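Local coordinates for thiaminase-I (Naegleria gruberi, PDB 4HCW), which belongs to the thiaminase I-like proteins and folds as a single alpha/beta chain with a mixed central beta-sheet flanked by helices, at residues G80-V93 against A266-V280. Residues are numbered along the deposited sequence; the frame is centred on the assembly and turned at random.
Sequences GGVKSLDESLVRGV and ALNSNLCDEKQKVAV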
loop_
_atom_site.group_PDB
_atom_site.type_symbol
_atom_site.label_atom_id
_atom_site.label_comp_id
_atom_site.label_asym_id
_atom_site.label_seq_id
_atom_site.Cartn_x
_atom_site.Cartn_y
_atom_site.Cartn_z
ATOM N N GLY A 80 -10.410 15.247 -13.572
ATOM C CA GLY A 80 -9.787 15.494 -14.861
ATOM C C GLY A 80 -8.295 15.769 -14.817
ATOM O O GLY A 80 -7.639 15.799 -15.855
ATOM N N GLY A 81 -7.757 15.956 -13.616
ATOM C CA GLY A 81 -6.362 16.331 -13.450
ATOM C C GLY A 81 -5.338 15.275 -13.827
ATOM O O GLY A 81 -4.136 15.531 -13.775
ATOM N N VAL A 82 -5.803 14.088 -14.205
ATOM C CA VAL A 82 -4.900 13.004 -14.585
ATOM C C VAL A 82 -5.102 12.582 -16.043
ATOM O O VAL A 82 -6.233 12.427 -16.507
ATOM C CB VAL A 82 -5.046 11.786 -13.638
ATOM C CG1 VAL A 82 -6.497 11.355 -13.539
ATOM C CG2 VAL A 82 -4.164 10.630 -14.095
ATOM N N LYS A 83 -3.996 12.410 -16.761
ATOM C CA LYS A 83 -4.036 12.062 -18.178
ATOM C C LYS A 83 -4.208 10.563 -18.418
ATOM O O LYS A 83 -3.546 9.742 -17.783
ATOM C CB LYS A 83 -2.770 12.561 -18.883
ATOM C CG LYS A 83 -2.584 12.019 -20.292
ATOM C CD LYS A 83 -2.439 13.137 -21.310
ATOM C CE LYS A 83 -1.212 13.986 -21.029
ATOM N NZ LYS A 83 -1.039 15.055 -22.050
ATOM N N SER A 84 -5.102 10.217 -19.338
ATOM C CA SER A 84 -5.282 8.832 -19.754
ATOM C C SER A 84 -4.084 8.376 -20.582
ATOM O O SER A 84 -3.566 9.130 -21.407
ATOM C CB SER A 84 -6.573 8.678 -20.560
ATOM O OG SER A 84 -6.604 9.579 -21.654
ATOM N N LEU A 85 -3.646 7.142 -20.362
ATOM C CA LEU A 85 -2.439 6.638 -21.005
ATOM C C LEU A 85 -2.709 5.400 -21.855
ATOM O O LEU A 85 -3.644 4.644 -21.588
ATOM C CB LEU A 85 -1.376 6.324 -19.951
ATOM C CG LEU A 85 -1.091 7.439 -18.943
ATOM C CD1 LEU A 85 -0.075 6.986 -17.909
ATOM C CD2 LEU A 85 -0.616 8.699 -19.652
ATOM N N ASP A 86 -1.884 5.200 -22.878
ATOM C CA ASP A 86 -1.991 4.025 -23.734
ATOM C C ASP A 86 -1.548 2.767 -22.997
ATOM O O ASP A 86 -0.666 2.817 -22.140
ATOM C CB ASP A 86 -1.156 4.202 -25.006
ATOM C CG ASP A 86 -1.859 5.041 -26.054
ATOM O OD1 ASP A 86 -3.102 4.953 -26.153
ATOM O OD2 ASP A 86 -1.171 5.787 -26.781
ATOM N N GLU A 87 -2.168 1.642 -23.338
ATOM C CA GLU A 87 -1.814 0.356 -22.751
ATOM C C GLU A 87 -0.376 -0.020 -23.096
ATOM O O GLU A 87 0.357 -0.549 -22.261
ATOM C CB GLU A 87 -2.774 -0.732 -23.239
ATOM C CG GLU A 87 -2.395 -2.148 -22.827
ATOM C CD GLU A 87 -2.524 -2.385 -21.334
ATOM O OE1 GLU A 87 -3.581 -2.892 -20.903
ATOM O OE2 GLU A 87 -1.569 -2.071 -20.594
ATOM N N SER A 88 0.020 0.268 -24.332
ATOM C CA SER A 88 1.356 -0.066 -24.813
ATOM C C SER A 88 2.435 0.782 -24.146
ATOM O O SER A 88 3.557 0.319 -23.936
ATOM C CB SER A 88 1.428 0.096 -26.333
ATOM O OG SER A 88 1.091 1.417 -26.721
ATOM N N LEU A 89 2.091 2.024 -23.817
ATOM C CA LEU A 89 3.036 2.942 -23.191
ATOM C C LEU A 89 3.432 2.463 -21.796
ATOM O O LEU A 89 4.586 2.592 -21.389
ATOM C CB LEU A 89 2.444 4.352 -23.117
ATOM C CG LEU A 89 3.366 5.460 -22.600
ATOM C CD1 LEU A 89 4.576 5.618 -23.508
ATOM C CD2 LEU A 89 2.612 6.776 -22.473
ATOM N N VAL A 90 2.466 1.908 -21.072
ATOM C CA VAL A 90 2.700 1.413 -19.721
ATOM C C VAL A 90 3.440 0.078 -19.738
ATOM O O VAL A 90 4.381 -0.133 -18.971
ATOM C CB VAL A 90 1.377 1.255 -18.943
ATOM C CG1 VAL A 90 1.636 0.692 -17.555
ATOM C CG2 VAL A 90 0.652 2.589 -18.856
ATOM N N ARG A 91 3.010 -0.819 -20.622
ATOM C CA ARG A 91 3.615 -2.142 -20.740
ATOM C C ARG A 91 5.071 -2.068 -21.195
ATOM O O ARG A 91 5.873 -2.949 -20.881
ATOM C CB ARG A 91 2.810 -3.015 -21.706
ATOM C CG ARG A 91 1.444 -3.430 -21.183
ATOM C CD ARG A 91 1.567 -4.412 -20.029
ATOM N NE ARG A 91 0.262 -4.841 -19.534
ATOM C CZ ARG A 91 0.084 -5.772 -18.602
ATOM N NH1 ARG A 91 -1.141 -6.099 -18.213
ATOM N NH2 ARG A 91 1.132 -6.379 -18.061
ATOM N N GLY A 92 5.407 -1.015 -21.934
ATOM C CA GLY A 92 6.760 -0.828 -22.424
ATOM C C GLY A 92 7.691 -0.255 -21.373
ATOM O O GLY A 92 8.894 -0.120 -21.603
ATOM N N VAL A 93 7.133 0.081 -20.214
ATOM C CA VAL A 93 7.908 0.655 -19.121
ATOM C C VAL A 93 7.925 -0.264 -17.904
ATOM O O VAL A 93 8.987 -0.601 -17.381
ATOM C CB VAL A 93 7.349 2.028 -18.700
ATOM C CG1 VAL A 93 7.995 2.495 -17.405
ATOM C CG2 VAL A 93 7.556 3.049 -19.807
ATOM N N ALA A 266 1.349 8.827 -11.936
ATOM C CA ALA A 266 0.505 9.373 -12.992
ATOM C C ALA A 266 0.958 10.774 -13.379
ATOM O O ALA A 266 1.620 11.458 -12.599
ATOM C CB ALA A 266 -0.950 9.386 -12.555
ATOM N N LEU A 267 0.599 11.196 -14.586
ATOM C CA LEU A 267 0.961 12.525 -15.064
ATOM C C LEU A 267 -0.260 13.429 -15.179
ATOM O O LEU A 267 -1.369 12.961 -15.438
ATOM C CB LEU A 267 1.684 12.446 -16.412
ATOM C CG LEU A 267 1.619 11.143 -17.208
ATOM C CD1 LEU A 267 1.713 11.432 -18.696
ATOM C CD2 LEU A 267 2.741 10.210 -16.785
ATOM N N ASN A 268 -0.047 14.726 -14.981
ATOM C CA ASN A 268 -1.118 15.704 -15.097
ATOM C C ASN A 268 -1.655 15.750 -16.522
ATOM O O ASN A 268 -0.909 15.564 -17.483
ATOM C CB ASN A 268 -0.627 17.086 -14.661
ATOM C CG ASN A 268 -1.763 18.020 -14.292
ATOM O OD1 ASN A 268 -2.813 18.027 -14.934
ATOM N ND2 ASN A 268 -1.557 18.818 -13.249
ATOM N N SER A 269 -2.955 15.990 -16.653
ATOM C CA SER A 269 -3.599 15.999 -17.959
ATOM C C SER A 269 -3.269 17.257 -18.752
ATOM O O SER A 269 -3.426 17.286 -19.972
ATOM C CB SER A 269 -5.113 15.857 -17.809
ATOM O OG SER A 269 -5.651 16.937 -17.064
ATOM N N ASN A 270 -2.810 18.296 -18.061
ATOM C CA ASN A 270 -2.493 19.558 -18.720
ATOM C C ASN A 270 -1.090 19.584 -19.319
ATOM O O ASN A 270 -0.612 20.635 -19.747
ATOM C CB ASN A 270 -2.702 20.744 -17.772
ATOM C CG ASN A 270 -1.597 20.875 -16.740
ATOM O OD1 ASN A 270 -0.918 19.903 -16.407
ATOM N ND2 ASN A 270 -1.413 22.085 -16.225
ATOM N N LEU A 271 -0.434 18.427 -19.348
ATOM C CA LEU A 271 0.892 18.326 -19.946
ATOM C C LEU A 271 0.837 18.571 -21.449
ATOM O O LEU A 271 -0.207 18.397 -22.080
ATOM C CB LEU A 271 1.529 16.963 -19.660
ATOM C CG LEU A 271 2.093 16.710 -18.260
ATOM C CD1 LEU A 271 2.832 15.382 -18.224
ATOM C CD2 LEU A 271 3.006 17.845 -17.821
ATOM N N CYS A 272 1.968 18.978 -22.016
ATOM C CA CYS A 272 2.069 19.207 -23.451
ATOM C C CYS A 272 2.184 17.884 -24.198
ATOM O O CYS A 272 1.372 16.978 -24.009
ATOM C CB CYS A 272 3.273 20.099 -23.769
ATOM S SG CYS A 272 3.128 21.805 -23.179
ATOM N N ASP A 273 3.200 17.781 -25.047
ATOM C CA ASP A 273 3.454 16.558 -25.793
ATOM C C ASP A 273 4.922 16.176 -25.669
ATOM O O ASP A 273 5.297 15.018 -25.861
ATOM C CB ASP A 273 3.059 16.745 -27.256
ATOM N N GLU A 274 5.745 17.161 -25.327
ATOM C CA GLU A 274 7.168 16.937 -25.123
ATOM C C GLU A 274 7.441 16.556 -23.670
ATOM O O GLU A 274 8.200 15.625 -23.397
ATOM C CB GLU A 274 7.953 18.188 -25.519
ATOM N N LYS A 275 6.821 17.285 -22.744
ATOM C CA LYS A 275 6.906 16.960 -21.323
ATOM C C LYS A 275 6.364 15.562 -21.071
ATOM O O LYS A 275 6.851 14.836 -20.199
ATOM C CB LYS A 275 6.118 17.965 -20.483
ATOM C CG LYS A 275 6.937 19.136 -19.974
ATOM C CD LYS A 275 6.187 19.876 -18.885
ATOM C CE LYS A 275 7.033 20.966 -18.262
ATOM N NZ LYS A 275 6.351 21.567 -17.085
ATOM N N GLN A 276 5.344 15.205 -21.843
ATOM C CA GLN A 276 4.743 13.881 -21.792
ATOM C C GLN A 276 5.779 12.777 -22.036
ATOM O O GLN A 276 5.702 11.706 -21.440
ATOM C CB GLN A 276 3.588 13.805 -22.796
ATOM C CG GLN A 276 3.475 12.502 -23.562
ATOM C CD GLN A 276 2.522 11.517 -22.916
ATOM O OE1 GLN A 276 1.736 11.878 -22.041
ATOM N NE2 GLN A 276 2.587 10.262 -23.347
ATOM N N LYS A 277 6.764 13.052 -22.888
ATOM C CA LYS A 277 7.832 12.087 -23.166
ATOM C C LYS A 277 8.919 12.076 -22.093
ATOM O O LYS A 277 9.481 11.023 -21.784
ATOM C CB LYS A 277 8.466 12.340 -24.538
ATOM N N VAL A 278 9.226 13.245 -21.541
ATOM C CA VAL A 278 10.251 13.352 -20.509
ATOM C C VAL A 278 9.791 12.669 -19.221
ATOM O O VAL A 278 10.578 12.015 -18.533
ATOM C CB VAL A 278 10.607 14.823 -20.214
ATOM C CG1 VAL A 278 11.686 14.914 -19.142
ATOM C CG2 VAL A 278 11.059 15.524 -21.484
ATOM N N ALA A 279 8.507 12.821 -18.912
ATOM C CA ALA A 279 7.920 12.223 -17.718
ATOM C C ALA A 279 8.050 10.701 -17.728
ATOM O O ALA A 279 8.380 10.098 -16.706
ATOM C CB ALA A 279 6.458 12.637 -17.580
ATOM N N VAL A 280 7.799 10.090 -18.884
ATOM C CA VAL A 280 7.912 8.639 -19.035
ATOM C C VAL A 280 9.336 8.150 -18.768
ATOM O O VAL A 280 9.533 7.063 -18.229
ATOM C CB VAL A 280 7.453 8.168 -20.435
ATOM C CG1 VAL A 280 7.528 6.655 -20.549
ATOM C CG2 VAL A 280 6.033 8.636 -20.716
#
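Leu85 and Leu267 meet at the apolar centre, CD2 of Leu85 lying 3.7 Å from CD1 of Leu267, and Phe114 of strand 110-125 touches both side chains. A separate apolar pair joins CG2 of Val82 to CB of Ala266, and Val82 also touches Tyr112. Toward the helices, Leu89 sends CD2 against the amide of Gln276, 3.6 Å from its NE2, and one turn on, CG2 of Val93 reaches CG1 of Val280 at 3.7 Å. Helices 87-93 and 275-280 run roughly the same way, 31° apart, but their axes stay 12.5 Å from each other, so side chains alone span the gap. Before the helices, the two segments join through a single beta bridge, Val82 with Asn268. Strand 260-267 belongs to the mixed sheet, and a type I turn spans Asn268 to Leu271. Lys83 N gives a nearly straight bond to Leu267 O, while Ser269 N approaches Gly81 O from well above the carbonyl plane. Lys83 packs CB against Ser269 CA; CG stands anti to the backbone N (chi1 169°), and bends further along the side chain carry CE past Gln276 OE1 and NZ to Leu271 O, a weak bond at 3.4 Å. Asn268 OD1 takes the N-H of Asn270 in an Asx turn. At the polar edge, the Ser269 hydroxyl donates to Gly80 O, with OG and O 2.6 Å apart.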